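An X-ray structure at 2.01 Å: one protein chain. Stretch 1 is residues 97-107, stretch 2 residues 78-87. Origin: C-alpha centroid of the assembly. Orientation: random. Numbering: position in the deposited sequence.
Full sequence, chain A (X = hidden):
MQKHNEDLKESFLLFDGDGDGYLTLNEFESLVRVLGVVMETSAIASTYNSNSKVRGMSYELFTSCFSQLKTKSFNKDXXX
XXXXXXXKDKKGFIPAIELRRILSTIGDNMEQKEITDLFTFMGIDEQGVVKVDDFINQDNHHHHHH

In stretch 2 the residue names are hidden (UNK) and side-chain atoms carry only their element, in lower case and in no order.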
# COMPACT_ATOMS: atom_id res chain seq x y z
N ILE A 97 -29.10 -0.67 10.76
CA ILE A 97 -28.99 0.75 11.01
C ILE A 97 -28.21 1.06 12.27
O ILE A 97 -27.54 2.12 12.35
CB ILE A 97 -30.38 1.45 11.03
CG1 ILE A 97 -30.17 3.00 10.81
CG2 ILE A 97 -31.21 1.10 12.37
CD1 ILE A 97 -31.41 3.71 11.12
N GLU A 98 -28.22 0.12 13.22
CA GLU A 98 -27.44 0.33 14.44
C GLU A 98 -25.92 0.07 14.16
O GLU A 98 -25.03 0.74 14.71
CB GLU A 98 -27.91 -0.56 15.57
CG GLU A 98 -29.33 -0.17 16.11
CD GLU A 98 -29.28 1.19 16.90
OE1 GLU A 98 -28.23 1.45 17.60
OE2 GLU A 98 -30.27 1.99 16.84
N LEU A 99 -25.64 -0.94 13.37
CA LEU A 99 -24.28 -1.08 12.79
C LEU A 99 -23.82 0.20 12.08
O LEU A 99 -22.71 0.61 12.27
CB LEU A 99 -24.26 -2.21 11.79
CG LEU A 99 -22.81 -2.50 11.31
CD1 LEU A 99 -21.76 -2.66 12.46
CD2 LEU A 99 -22.75 -3.64 10.33
N ARG A 100 -24.63 0.76 11.20
CA ARG A 100 -24.35 2.07 10.57
C ARG A 100 -24.02 3.10 11.61
O ARG A 100 -23.03 3.81 11.45
CB ARG A 100 -25.50 2.55 9.67
CG ARG A 100 -25.31 3.91 8.97
CD ARG A 100 -26.55 4.32 8.14
NE ARG A 100 -26.69 3.55 6.88
CZ ARG A 100 -26.01 3.81 5.76
NH1 ARG A 100 -25.07 4.78 5.70
NH2 ARG A 100 -26.23 3.06 4.68
N ARG A 101 -24.80 3.22 12.67
CA ARG A 101 -24.46 4.17 13.74
C ARG A 101 -23.05 3.94 14.31
O ARG A 101 -22.25 4.90 14.47
CB ARG A 101 -25.52 4.21 14.89
CG ARG A 101 -25.23 5.31 15.92
CD ARG A 101 -26.22 5.25 17.10
NE ARG A 101 -26.33 3.83 17.49
CZ ARG A 101 -25.46 3.15 18.27
NH1 ARG A 101 -24.39 3.75 18.79
NH2 ARG A 101 -25.64 1.83 18.51
N ILE A 102 -22.77 2.69 14.64
CA ILE A 102 -21.54 2.31 15.31
C ILE A 102 -20.35 2.66 14.44
O ILE A 102 -19.37 3.19 14.93
CB ILE A 102 -21.45 0.78 15.52
CG1 ILE A 102 -22.60 0.21 16.36
CG2 ILE A 102 -20.01 0.34 16.03
CD1 ILE A 102 -22.65 0.70 17.65
N LEU A 103 -20.43 2.28 13.18
CA LEU A 103 -19.36 2.50 12.20
C LEU A 103 -19.21 4.00 11.93
O LEU A 103 -18.11 4.47 11.65
CB LEU A 103 -19.63 1.75 10.87
CG LEU A 103 -19.62 0.21 10.87
CD1 LEU A 103 -20.22 -0.33 9.57
CD2 LEU A 103 -18.19 -0.31 11.01
N SER A 104 -20.31 4.77 12.00
CA SER A 104 -20.19 6.22 11.93
C SER A 104 -19.47 6.74 13.13
O SER A 104 -18.66 7.64 13.03
CB SER A 104 -21.55 6.87 11.78
OG SER A 104 -22.06 6.46 10.55
N THR A 105 -19.71 6.14 14.26
CA THR A 105 -19.25 6.63 15.52
C THR A 105 -17.79 6.39 15.81
O THR A 105 -17.11 7.32 16.22
CB THR A 105 -20.13 6.04 16.62
OG1 THR A 105 -21.39 6.70 16.54
CG2 THR A 105 -19.55 6.24 18.01
N ILE A 106 -17.30 5.17 15.59
CA ILE A 106 -16.03 4.71 16.20
C ILE A 106 -14.75 4.79 15.34
O ILE A 106 -13.61 4.62 15.86
CB ILE A 106 -16.14 3.30 16.80
CG1 ILE A 106 -16.28 2.28 15.69
CG2 ILE A 106 -17.26 3.23 17.85
CD1 ILE A 106 -16.48 0.99 16.22
N GLY A 107 -14.89 5.01 14.05
CA GLY A 107 -13.69 5.34 13.32
C GLY A 107 -14.10 6.29 12.23
O GLY A 107 -15.26 6.24 11.78
N UNK A 78 -13.10 -2.27 20.42
CA UNK A 78 -13.98 -1.14 20.38
C UNK A 78 -15.26 -1.53 19.61
O UNK A 78 -16.38 -1.29 20.08
c UNK A 78 -13.25 0.00 19.66
c UNK A 78 -13.36 1.39 20.27
c UNK A 78 -12.69 2.48 19.39
o UNK A 78 -11.84 2.14 18.48
o UNK A 78 -13.03 3.68 19.59
N UNK A 79 -15.09 -2.15 18.44
CA UNK A 79 -16.29 -2.51 17.69
C UNK A 79 -17.08 -3.60 18.41
O UNK A 79 -18.34 -3.55 18.50
c UNK A 79 -17.57 -2.37 14.24
c UNK A 79 -15.17 -3.93 15.99
c UNK A 79 -16.07 -2.75 16.24
c UNK A 79 -17.43 -3.00 15.61
N UNK A 80 -16.35 -4.55 19.00
CA UNK A 80 -17.03 -5.63 19.66
C UNK A 80 -17.80 -5.16 20.87
O UNK A 80 -19.00 -5.50 20.99
c UNK A 80 -14.97 -8.06 18.23
n UNK A 80 -15.67 -10.59 17.98
c UNK A 80 -14.55 -9.59 18.28
c UNK A 80 -16.10 -6.76 19.98
c UNK A 80 -16.26 -7.82 19.00
N UNK A 81 -17.17 -4.40 21.75
CA UNK A 81 -17.93 -3.79 22.86
C UNK A 81 -19.20 -3.08 22.40
O UNK A 81 -20.26 -3.24 22.99
c UNK A 81 -17.08 -2.77 23.60
c UNK A 81 -17.81 -2.24 24.88
o UNK A 81 -15.81 -3.39 23.89
N UNK A 82 -19.09 -2.27 21.34
CA UNK A 82 -20.26 -1.54 20.87
C UNK A 82 -21.30 -2.52 20.31
O UNK A 82 -22.49 -2.31 20.50
c UNK A 82 -19.89 -0.49 19.83
N UNK A 83 -20.86 -3.59 19.65
CA UNK A 83 -21.85 -4.53 19.15
C UNK A 83 -22.52 -5.23 20.34
O UNK A 83 -23.73 -5.25 20.44
c UNK A 83 -21.04 -4.87 16.86
c UNK A 83 -22.20 -6.66 17.97
c UNK A 83 -20.30 -5.71 15.76
c UNK A 83 -21.25 -5.55 18.18
N UNK A 84 -21.73 -5.74 21.27
CA UNK A 84 -22.27 -6.53 22.39
C UNK A 84 -23.29 -5.81 23.29
O UNK A 84 -24.24 -6.42 23.79
c UNK A 84 -21.12 -7.17 23.17
c UNK A 84 -20.25 -8.10 22.27
o UNK A 84 -20.60 -8.41 21.10
n UNK A 84 -19.11 -8.54 22.82
N UNK A 85 -23.11 -4.49 23.42
CA UNK A 85 -24.11 -3.62 24.00
C UNK A 85 -25.54 -3.76 23.40
O UNK A 85 -26.54 -3.70 24.15
c UNK A 85 -23.59 -2.16 24.03
c UNK A 85 -24.64 -1.15 23.52
c UNK A 85 -23.07 -1.82 25.44
N UNK A 86 -25.64 -3.98 22.08
CA UNK A 86 -26.94 -4.24 21.45
C UNK A 86 -27.36 -5.73 21.26
O UNK A 86 -28.46 -6.01 20.73
c UNK A 86 -26.52 -2.14 19.87
c UNK A 86 -27.01 -3.56 20.08
c UNK A 86 -27.43 -1.13 20.53
c UNK A 86 -26.46 -1.93 18.36
N UNK A 87 -26.50 -6.67 21.64
CA UNK A 87 -26.87 -8.08 21.57
C UNK A 87 -26.48 -8.79 22.87
O UNK A 87 -25.68 -9.71 22.84
o UNK A 87 -25.86 -11.16 19.87
c UNK A 87 -26.19 -8.78 20.39
c UNK A 87 -26.69 -10.26 20.21
o UNK A 87 -27.92 -10.52 20.38

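Position 78 carries three carbons in a row, the third bearing two oxygens: a carboxylate on a two-carbon stem, hence glutamate. E78 points its CA-to-CB bond toward stretch 1, and its OE2 lies 3.9 Å from the backbone O of I106, which is no hydrogen bond. The carboxylate lies at a partly exposed border, where its charge need not be buried; OE1 is hydrogen-bonded elsewhere in the structure.

Position 79 has four carbons, forked at the first, with one arm two carbons long. This is isoleucine. Its CB is 3.8 Å from CD1 of I106, while CD1 of I79 reaches CD2 of L103 at 3.9 Å and CG2 of I102 at 4.1 Å. The CA-to-CB bond points sideways, but the end comes nearer, so a branched apolar residue meets three neighbours from a buried site.

At position 80, four carbons in a row end in a nitrogen, the signature of lysine. K80 points away from stretch 1, which leaves its charged amine outside the apolar contact.

Position 81 shows one carbon carrying one oxygen and one carbon; the oxygen arm tells it from valine, so it is threonine. T81 is exposed and out of reach of stretch 1; its OG1 is hydrogen-bonded to a residue flanking one of the stretches.

A single carbon marks position 82 as alanine. A82 points toward stretch 1, and its CB packs 3.7 Å from CD1 of I102. The small side chain suits the place where the backbones come close, the CA atoms of A82 and I102 being 6.9 Å apart.

Position 83 again has four carbons forked at the first, with a two-carbon arm: isoleucine. I83 points sideways, and its CD1 comes no nearer than 4.7 Å to CD1 of L99; the site is buried, which suits an apolar side chain.

Position 84 has two carbons, the second bearing an oxygen and a nitrogen: asparagine, out of reach, its amide at home on an exposed surface. Position 85, one carbon carrying two others, is valine, also out of reach; it is left exposed, and the contact gives no reason for it.

Position 86 has four carbons forked at the second, hence leucine. L86 points toward stretch 1, and its forked apolar end lies at the margin of the contact: CD1 is 3.4 Å from CB of E98 and 3.9 Å from NH2 of R101, at the guanidinium edge. R101 NH2 forms a salt bridge with E98 OE1 at 2.8 Å.

Position 87, two carbons with two oxygens on the second, is aspartate. D87 is out of reach of stretch 1; OD1 and OD2 are both hydrogen-bonded elsewhere in the structure, a use that suits a carboxylate.

The helices run roughly antiparallel, at 148°, with no hydrogen bond between them: I102, L103 and I106 pack against I79 and A82 at the centre, with E78 and L86 at the margins.

Stretch 2 (78-87) EIKTAINVLD
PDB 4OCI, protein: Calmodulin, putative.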